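Local coordinates for foldase protein PrsA (Bacillus subtilis, PDB 4WO7) that helps secreted proteins fold outside the cell after translocation and has peptidyl-prolyl cis-trans isomerase activity, which is dispensable for its function in vivo, at residues 50-55 with 87-92. Numbering follows the deposited sequence.
Sequences YKVSDK and QVKYEL
Val52 meets Leu92 and Lys89 chiefly through its CG1 methyl. The valine sits in the short connection between helix 21-49 and helix 54-67, and its two partners lie on helix 81-101. Val52 CG1 is 4.1 Å from Leu92 CD1. The two side chains cross at about a right angle. Their closest atoms are methyls. Val52 CG1 lies anti to the backbone N (chi1 170°), which sets it against both partners. Val52 CG2, beside that N, comes 4.5 Å from Leu92 CB.

Lys89 passes the valine with a fully extended chain. Its CB stays 5.1 Å from Val52 CG1. The next carbon, Lys89 CG, makes the touch, at 4.4 Å from Val52 CG1. Lys89 CD swings wider, at 5.1 Å from Val52 CG1. Lys89 CE returns to 4.5 Å from Val52 CB. NZ then forms a salt bridge with Asp47, near the end of helix 21-49. The stem is thus apolar against Val52, while the charge is paired on helix 21-49.

Val52 also touches Ile57 on helix 54-67 and Leu93 on helix 81-101. Ser53 follows as the N-cap of helix 54-67. Nearby, Lys51 O accepts a hydrogen bond from Lys96 NZ on helix 81-101. This is a small surface contact, in which the link between two helices packs on a third. No hydrogen bond joins 50-55 to 87-92, so their direct contact rests on van der Waals and hydrophobic packing.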
loop_
_atom_site.group_PDB
_atom_site.type_symbol
_atom_site.label_atom_id
_atom_site.label_comp_id
_atom_site.label_asym_id
_atom_site.label_seq_id
_atom_site.Cartn_x
_atom_site.Cartn_y
_atom_site.Cartn_z
ATOM N N TYR A 50 -29.075 -0.375 11.919
ATOM C CA TYR A 50 -29.540 -0.671 10.576
ATOM C C TYR A 50 -29.759 -2.163 10.516
ATOM O O TYR A 50 -29.137 -2.909 11.274
ATOM C CB TYR A 50 -28.529 -0.214 9.536
ATOM C CG TYR A 50 -28.149 1.216 9.753
ATOM C CD1 TYR A 50 -28.919 2.248 9.244
ATOM C CD2 TYR A 50 -27.040 1.533 10.512
ATOM C CE1 TYR A 50 -28.578 3.559 9.467
ATOM C CE2 TYR A 50 -26.689 2.831 10.742
ATOM C CZ TYR A 50 -27.462 3.845 10.224
ATOM O OH TYR A 50 -27.095 5.146 10.465
ATOM N N LYS A 51 -30.633 -2.607 9.624
ATOM C CA LYS A 51 -30.890 -4.029 9.508
ATOM C C LYS A 51 -30.600 -4.506 8.105
ATOM O O LYS A 51 -31.096 -3.954 7.124
ATOM C CB LYS A 51 -32.333 -4.352 9.893
ATOM C CG LYS A 51 -32.632 -4.179 11.374
ATOM C CD LYS A 51 -31.960 -5.268 12.198
ATOM C CE LYS A 51 -31.845 -4.874 13.659
ATOM N NZ LYS A 51 -33.189 -4.730 14.283
ATOM N N VAL A 52 -29.799 -5.562 8.043
ATOM C CA VAL A 52 -29.364 -6.149 6.790
ATOM C C VAL A 52 -29.778 -7.606 6.725
ATOM O O VAL A 52 -29.447 -8.404 7.601
ATOM C CB VAL A 52 -27.834 -6.020 6.632
ATOM C CG1 VAL A 52 -27.320 -6.829 5.448
ATOM C CG2 VAL A 52 -27.436 -4.547 6.525
ATOM N N SER A 53 -30.514 -7.933 5.671
ATOM C CA SER A 53 -31.002 -9.279 5.443
ATOM C C SER A 53 -30.079 -10.041 4.507
ATOM O O SER A 53 -29.292 -9.445 3.774
ATOM C CB SER A 53 -32.417 -9.228 4.877
ATOM O OG SER A 53 -32.445 -8.520 3.649
ATOM N N ASP A 54 -30.167 -11.362 4.555
ATOM C CA ASP A 54 -29.390 -12.214 3.664
ATOM C C ASP A 54 -29.726 -11.928 2.195
ATOM O O ASP A 54 -28.941 -12.254 1.304
ATOM C CB ASP A 54 -29.605 -13.687 4.008
ATOM C CG ASP A 54 -29.140 -14.028 5.414
ATOM O OD1 ASP A 54 -29.876 -13.739 6.382
ATOM O OD2 ASP A 54 -28.032 -14.587 5.553
ATOM N N LYS A 55 -30.893 -11.338 1.940
ATOM C CA LYS A 55 -31.245 -10.919 0.585
ATOM C C LYS A 55 -30.240 -9.884 0.118
ATOM O O LYS A 55 -29.699 -9.962 -0.986
ATOM C CB LYS A 55 -32.655 -10.309 0.541
ATOM C CG LYS A 55 -33.078 -9.755 -0.830
ATOM C CD LYS A 55 -34.352 -8.908 -0.736
ATOM C CE LYS A 55 -34.806 -8.401 -2.105
ATOM N NZ LYS A 55 -36.080 -7.625 -2.038
ATOM N N GLN A 87 -17.929 -10.153 6.340
ATOM C CA GLN A 87 -17.199 -8.992 5.847
ATOM C C GLN A 87 -18.074 -8.152 4.934
ATOM O O GLN A 87 -18.033 -6.920 4.963
ATOM C CB GLN A 87 -15.959 -9.435 5.071
ATOM C CG GLN A 87 -14.936 -10.189 5.892
ATOM C CD GLN A 87 -14.670 -9.545 7.228
ATOM O OE1 GLN A 87 -14.284 -8.378 7.301
ATOM N NE2 GLN A 87 -14.886 -10.297 8.301
ATOM N N VAL A 88 -18.873 -8.836 4.129
ATOM C CA VAL A 88 -19.809 -8.177 3.236
ATOM C C VAL A 88 -20.893 -7.487 4.052
ATOM O O VAL A 88 -21.297 -6.369 3.731
ATOM C CB VAL A 88 -20.427 -9.178 2.238
ATOM C CG1 VAL A 88 -21.665 -8.591 1.558
ATOM C CG2 VAL A 88 -19.384 -9.597 1.206
ATOM N N LYS A 89 -21.368 -8.156 5.098
ATOM C CA LYS A 89 -22.384 -7.574 5.960
ATOM C C LYS A 89 -21.848 -6.295 6.590
ATOM O O LYS A 89 -22.561 -5.300 6.700
ATOM C CB LYS A 89 -22.827 -8.560 7.046
ATOM C CG LYS A 89 -23.914 -7.990 7.953
ATOM C CD LYS A 89 -24.394 -8.973 9.005
ATOM C CE LYS A 89 -25.559 -8.378 9.779
ATOM N NZ LYS A 89 -25.986 -9.217 10.926
ATOM N N TYR A 90 -20.580 -6.328 6.985
ATOM C CA TYR A 90 -19.940 -5.168 7.587
ATOM C C TYR A 90 -19.862 -4.003 6.604
ATOM O O TYR A 90 -20.156 -2.868 6.973
ATOM C CB TYR A 90 -18.547 -5.530 8.102
ATOM C CG TYR A 90 -17.772 -4.356 8.657
ATOM C CD1 TYR A 90 -18.299 -3.569 9.672
ATOM C CD2 TYR A 90 -16.501 -4.052 8.189
ATOM C CE1 TYR A 90 -17.595 -2.498 10.184
ATOM C CE2 TYR A 90 -15.782 -2.987 8.706
ATOM C CZ TYR A 90 -16.337 -2.217 9.703
ATOM O OH TYR A 90 -15.639 -1.152 10.223
ATOM N N GLU A 91 -19.487 -4.272 5.354
ATOM C CA GLU A 91 -19.440 -3.210 4.352
ATOM C C GLU A 91 -20.833 -2.614 4.127
ATOM O O GLU A 91 -20.992 -1.395 4.066
ATOM C CB GLU A 91 -18.866 -3.711 3.022
ATOM C CG GLU A 91 -18.652 -2.581 2.013
ATOM C CD GLU A 91 -18.050 -3.052 0.700
ATOM O OE1 GLU A 91 -18.557 -4.041 0.125
ATOM O OE2 GLU A 91 -17.077 -2.422 0.232
ATOM N N LEU A 92 -21.841 -3.473 4.002
ATOM C CA LEU A 92 -23.204 -3.008 3.764
ATOM C C LEU A 92 -23.688 -2.157 4.936
ATOM O O LEU A 92 -24.385 -1.162 4.739
ATOM C CB LEU A 92 -24.163 -4.183 3.534
ATOM C CG LEU A 92 -23.973 -5.017 2.260
ATOM C CD1 LEU A 92 -24.893 -6.233 2.253
ATOM C CD2 LEU A 92 -24.219 -4.180 1.015
#